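Local coordinates for DUF596 domain-containing protein (Neisseria meningitidis, PDB 2O5H) that is of unknown function, belongs to the DUF596 family of conserved bacterial proteins, and forms a two-chain assembly of small alpha-beta subunits, at residues H13-Q17 / A54-L58; L20-V24 / I57-L62. All blocks are in the same frame, centred on the assembly; numbering follows the deposited sequence.

Interaction 1 (H13-Q17 / A54-L58)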
# COMPACT_ATOMS: atom_id res chain seq x y z
N HIS A 13 -19.02 4.83 10.40
CA HIS A 13 -18.31 4.10 11.41
C HIS A 13 -18.95 2.73 11.63
O HIS A 13 -18.26 1.72 11.68
CB HIS A 13 -18.31 4.92 12.70
CG HIS A 13 -17.22 4.55 13.65
ND1 HIS A 13 -17.31 3.47 14.51
CD2 HIS A 13 -16.00 5.11 13.87
CE1 HIS A 13 -16.19 3.37 15.21
NE2 HIS A 13 -15.38 4.36 14.85
N LYS A 14 -20.28 2.71 11.77
CA LYS A 14 -21.03 1.46 11.90
C LYS A 14 -20.94 0.55 10.67
O LYS A 14 -20.76 -0.67 10.80
CB LYS A 14 -22.49 1.76 12.24
CG LYS A 14 -23.22 0.59 12.84
CD LYS A 14 -24.41 1.04 13.69
CE LYS A 14 -25.42 -0.10 13.79
NZ LYS A 14 -26.65 0.29 14.54
N ARG A 15 -21.07 1.13 9.48
CA ARG A 15 -20.99 0.35 8.25
C ARG A 15 -19.59 -0.22 8.04
O ARG A 15 -19.47 -1.33 7.55
CB ARG A 15 -21.44 1.16 7.04
CG ARG A 15 -22.90 1.57 7.13
CD ARG A 15 -23.41 2.21 5.84
NE ARG A 15 -23.09 3.63 5.79
CZ ARG A 15 -22.19 4.16 4.96
NH1 ARG A 15 -21.57 3.37 4.11
NH2 ARG A 15 -21.94 5.47 4.96
N TYR A 16 -18.55 0.51 8.43
CA TYR A 16 -17.17 0.01 8.22
C TYR A 16 -16.85 -1.19 9.12
O TYR A 16 -16.08 -2.10 8.76
CB TYR A 16 -16.10 1.14 8.32
CG TYR A 16 -14.70 0.58 8.08
CD1 TYR A 16 -14.26 0.27 6.78
CD2 TYR A 16 -13.86 0.28 9.15
CE1 TYR A 16 -13.02 -0.28 6.56
CE2 TYR A 16 -12.62 -0.30 8.96
CZ TYR A 16 -12.20 -0.58 7.66
OH TYR A 16 -10.95 -1.15 7.50
N GLN A 17 -17.52 -1.26 10.28
CA GLN A 17 -17.33 -2.33 11.25
C GLN A 17 -17.38 -3.74 10.68
O GLN A 17 -16.64 -4.61 11.14
CB GLN A 17 -18.32 -2.19 12.41
CG GLN A 17 -17.68 -2.36 13.79
CD GLN A 17 -16.47 -1.44 14.03
OE1 GLN A 17 -16.35 -0.36 13.42
NE2 GLN A 17 -15.58 -1.87 14.92
N ALA A 54 -13.00 5.57 7.22
CA ALA A 54 -12.59 4.17 7.19
C ALA A 54 -11.10 4.02 7.47
O ALA A 54 -10.67 3.18 8.32
CB ALA A 54 -12.92 3.59 5.84
N PHE A 55 -10.30 4.84 6.79
CA PHE A 55 -8.89 4.83 7.06
C PHE A 55 -8.58 4.99 8.55
O PHE A 55 -7.80 4.22 9.11
CB PHE A 55 -8.14 5.87 6.21
CG PHE A 55 -6.68 6.00 6.59
CD1 PHE A 55 -5.71 5.23 5.95
CD2 PHE A 55 -6.28 6.92 7.59
CE1 PHE A 55 -4.35 5.36 6.28
CE2 PHE A 55 -4.94 7.04 7.94
CZ PHE A 55 -3.98 6.26 7.29
N PHE A 56 -9.16 6.00 9.20
CA PHE A 56 -8.86 6.26 10.61
C PHE A 56 -9.37 5.18 11.54
O PHE A 56 -8.76 4.95 12.59
CB PHE A 56 -9.34 7.67 11.03
CG PHE A 56 -8.42 8.75 10.55
CD1 PHE A 56 -7.08 8.78 11.00
CD2 PHE A 56 -8.83 9.68 9.61
CE1 PHE A 56 -6.20 9.75 10.54
CE2 PHE A 56 -7.91 10.70 9.13
CZ PHE A 56 -6.62 10.72 9.61
N ILE A 57 -10.46 4.50 11.19
CA ILE A 57 -10.93 3.40 12.06
C ILE A 57 -9.90 2.25 12.00
O ILE A 57 -9.56 1.65 13.01
CB ILE A 57 -12.31 2.85 11.64
CG1 ILE A 57 -13.39 3.93 11.86
CG2 ILE A 57 -12.69 1.54 12.43
CD1 ILE A 57 -14.63 3.69 11.04
N LEU A 58 -9.39 1.97 10.80
CA LEU A 58 -8.48 0.86 10.61
C LEU A 58 -7.15 1.20 11.30
O LEU A 58 -6.60 0.40 12.04
CB LEU A 58 -8.27 0.59 9.11
CG LEU A 58 -7.21 -0.47 8.68
CD1 LEU A 58 -7.52 -1.88 9.27
CD2 LEU A 58 -7.17 -0.50 7.15

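Interaction 2 (L20-V24 / I57-L62)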
# COMPACT_ATOMS: atom_id res chain seq x y z
N LEU A 20 -13.91 -4.54 9.10
CA LEU A 20 -12.73 -4.15 9.87
C LEU A 20 -11.73 -5.30 10.07
O LEU A 20 -10.54 -5.13 9.86
CB LEU A 20 -13.13 -3.53 11.23
CG LEU A 20 -12.05 -3.23 12.28
CD1 LEU A 20 -10.98 -2.26 11.77
CD2 LEU A 20 -12.63 -2.64 13.54
N GLU A 21 -12.24 -6.47 10.46
CA GLU A 21 -11.37 -7.60 10.83
C GLU A 21 -10.60 -8.12 9.64
O GLU A 21 -9.40 -8.40 9.72
CB GLU A 21 -12.16 -8.73 11.49
CG GLU A 21 -12.63 -8.41 12.90
CD GLU A 21 -11.48 -8.01 13.82
OE1 GLU A 21 -10.38 -8.59 13.67
OE2 GLU A 21 -11.70 -7.12 14.70
N GLU A 22 -11.31 -8.23 8.52
CA GLU A 22 -10.72 -8.64 7.27
C GLU A 22 -9.60 -7.66 6.87
O GLU A 22 -8.51 -8.07 6.40
CB GLU A 22 -11.82 -8.65 6.21
CG GLU A 22 -11.64 -9.69 5.12
CD GLU A 22 -12.02 -9.15 3.75
OE1 GLU A 22 -13.18 -8.66 3.62
OE2 GLU A 22 -11.16 -9.21 2.82
N ASP A 23 -9.86 -6.36 7.01
CA ASP A 23 -8.87 -5.36 6.64
C ASP A 23 -7.67 -5.39 7.61
O ASP A 23 -6.54 -5.23 7.20
CB ASP A 23 -9.50 -3.94 6.61
CG ASP A 23 -10.41 -3.73 5.38
OD1 ASP A 23 -10.51 -4.64 4.53
OD2 ASP A 23 -11.04 -2.64 5.26
N VAL A 24 -7.95 -5.57 8.90
CA VAL A 24 -6.92 -5.81 9.91
C VAL A 24 -6.06 -7.05 9.56
O VAL A 24 -4.83 -6.95 9.49
CB VAL A 24 -7.51 -5.87 11.36
CG1 VAL A 24 -6.49 -6.42 12.36
CG2 VAL A 24 -7.96 -4.47 11.79
N ILE A 57 -10.46 4.50 11.19
CA ILE A 57 -10.93 3.40 12.06
C ILE A 57 -9.90 2.25 12.00
O ILE A 57 -9.56 1.65 13.01
CB ILE A 57 -12.31 2.85 11.64
CG1 ILE A 57 -13.39 3.93 11.86
CG2 ILE A 57 -12.69 1.54 12.43
CD1 ILE A 57 -14.63 3.69 11.04
N LEU A 58 -9.39 1.97 10.80
CA LEU A 58 -8.48 0.86 10.61
C LEU A 58 -7.15 1.20 11.30
O LEU A 58 -6.60 0.40 12.04
CB LEU A 58 -8.27 0.59 9.11
CG LEU A 58 -7.21 -0.47 8.68
CD1 LEU A 58 -7.52 -1.88 9.27
CD2 LEU A 58 -7.17 -0.50 7.15
N PHE A 59 -6.65 2.39 10.98
CA PHE A 59 -5.43 2.97 11.57
C PHE A 59 -5.48 2.87 13.09
O PHE A 59 -4.56 2.34 13.72
CB PHE A 59 -5.42 4.41 11.06
CG PHE A 59 -4.34 5.30 11.59
CD1 PHE A 59 -3.08 5.32 11.00
CD2 PHE A 59 -4.65 6.25 12.59
CE1 PHE A 59 -2.10 6.24 11.45
CE2 PHE A 59 -3.70 7.17 13.04
CZ PHE A 59 -2.42 7.17 12.46
N LYS A 60 -6.55 3.39 13.70
CA LYS A 60 -6.66 3.35 15.15
C LYS A 60 -6.75 1.93 15.69
O LYS A 60 -6.18 1.63 16.74
CB LYS A 60 -7.85 4.16 15.68
CG LYS A 60 -7.68 5.67 15.52
CD LYS A 60 -8.40 6.44 16.59
CE LYS A 60 -9.91 6.16 16.66
NZ LYS A 60 -10.62 6.45 15.39
N GLU A 61 -7.44 1.04 15.00
CA GLU A 61 -7.54 -0.33 15.54
C GLU A 61 -6.18 -1.07 15.53
O GLU A 61 -5.83 -1.81 16.47
CB GLU A 61 -8.60 -1.12 14.80
CG GLU A 61 -8.91 -2.47 15.39
CD GLU A 61 -9.66 -2.37 16.73
OE1 GLU A 61 -9.97 -1.26 17.22
OE2 GLU A 61 -9.95 -3.45 17.30
N LEU A 62 -5.40 -0.84 14.48
CA LEU A 62 -4.09 -1.43 14.41
C LEU A 62 -3.18 -0.87 15.50
O LEU A 62 -2.43 -1.64 16.13
CB LEU A 62 -3.47 -1.22 13.03
CG LEU A 62 -4.20 -1.93 11.89
CD1 LEU A 62 -3.79 -1.25 10.56
CD2 LEU A 62 -3.84 -3.38 11.86

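Interaction 1 (H13-Q17 / A54-L58)
Tyr16 reaches from the last turn of helix 3-16 to the flank of helix 48-64, where its ring packs against Ala54 and Ile57 and its hydroxyl passes Leu58. Its CG stands anti to the backbone N (chi1 -179°), which sends the ring out toward the neighbouring helix. At the root, CB lies 4.0 Å from Ile57 CD1. Along the ring the two sides have different partners: CD1 rests on Ala54 CB at 3.7 Å, an off-centre CH-pi contact, while CD2 meets Ile57 CG2 at 3.7 Å. The small methyl of Ala54 lets the ring come close to the helix backbone, so that the carbonyl O of Ala54 sits above one ring face near its rim. At the tip, OH passes Leu58 CB at 3.6 Å and is hydrogen-bonded to Asp23 OD2 of helix 20-30, which satisfies the hydroxyl of this buried residue. A tyrosine suits the place because its apolar ring flanks match the alanine and isoleucine, and its polar end the aspartate.

Ile57 serves two rings with two branches. CG2 meets Tyr16, whereas the CG1-CD1 arm lies over the His13 imidazole, with CD1 3.9 Å from the ring centroid in a CH-pi contact at the more exposed margin.

Around this pairing, Phe44 meets the Tyr16 ring edge-to-face, Ile41 of helix 34-41 touches both Tyr16 and Leu58, and helix 20-30 continues the packing beyond Leu58.

Interaction 2 (L20-V24 / I57-L62)
This is a buried, largely apolar helix-to-helix contact in which the first turn of helix 20-30 crosses the C-terminal half of helix 48-64. The two short axes approach to 10.3 Å at a crossing angle of -65°. Leu20, Leu58 and Val24 supply most of the hydrocarbon between them, and Leu62 and the aliphatic part of Glu61 add to it.

Leu20 and Val24, one turn apart, both turn methyls to helix 48-64. Leu20 CD1 is the busier branch, lying 4.0 Å from Glu61 CB and 4.2 Å from Ile57 CG2, and the side chains of Leu20 and Glu61 meet at about a right angle. Glu61 suits this margin because its CB and CG pack like an aliphatic residue, while the bend at chi2 (70°) turns the chain before its carboxylate, whose OE2 is salt-bridged to Arg64 and Arg65.

Leu58 pushes CD1 against the other helix, 3.6 Å from Val24 CG2 and 3.9 Å from Asp23 CB. The branched valine divides its work: CG2 takes Leu58, and CG1 lies 4.1 Å from Leu62 CD2, the valine running antiparallel alongside each leucine. Asp23 lays its CB and backbone carbonyl carbon against Leu58; its carboxylate is engaged by Arg19 and, through OD1, by Tyr30 of the second subunit, so the helix carrying the seam also takes part in the dimer contact.

Helix 34-41 adds Ile41 beside Leu58 and Leu37 beside Leu62, and Leu62 also touches Leu68 in strand 68-72, an inner strand of the antiparallel sheet.

From the N terminus, helix 3-16 leads through a short connection into helix 20-30, and the chain then runs through helix 34-41 before entering helix 48-64. Interaction 1 closes a loop from 13-17 to 54-58, and interaction 2 one from 20-24 to 57-62. The second loop both starts and ends later, so the two interleave rather than nest, sharing Ile57 and Leu58, with the centres of the contacts about 8 Å apart. The bond between Tyr16 and Asp23 bridges the two contacts directly. Together they fasten two consecutive N-terminal helices along helix 48-64, which leads on to the antiparallel sheet.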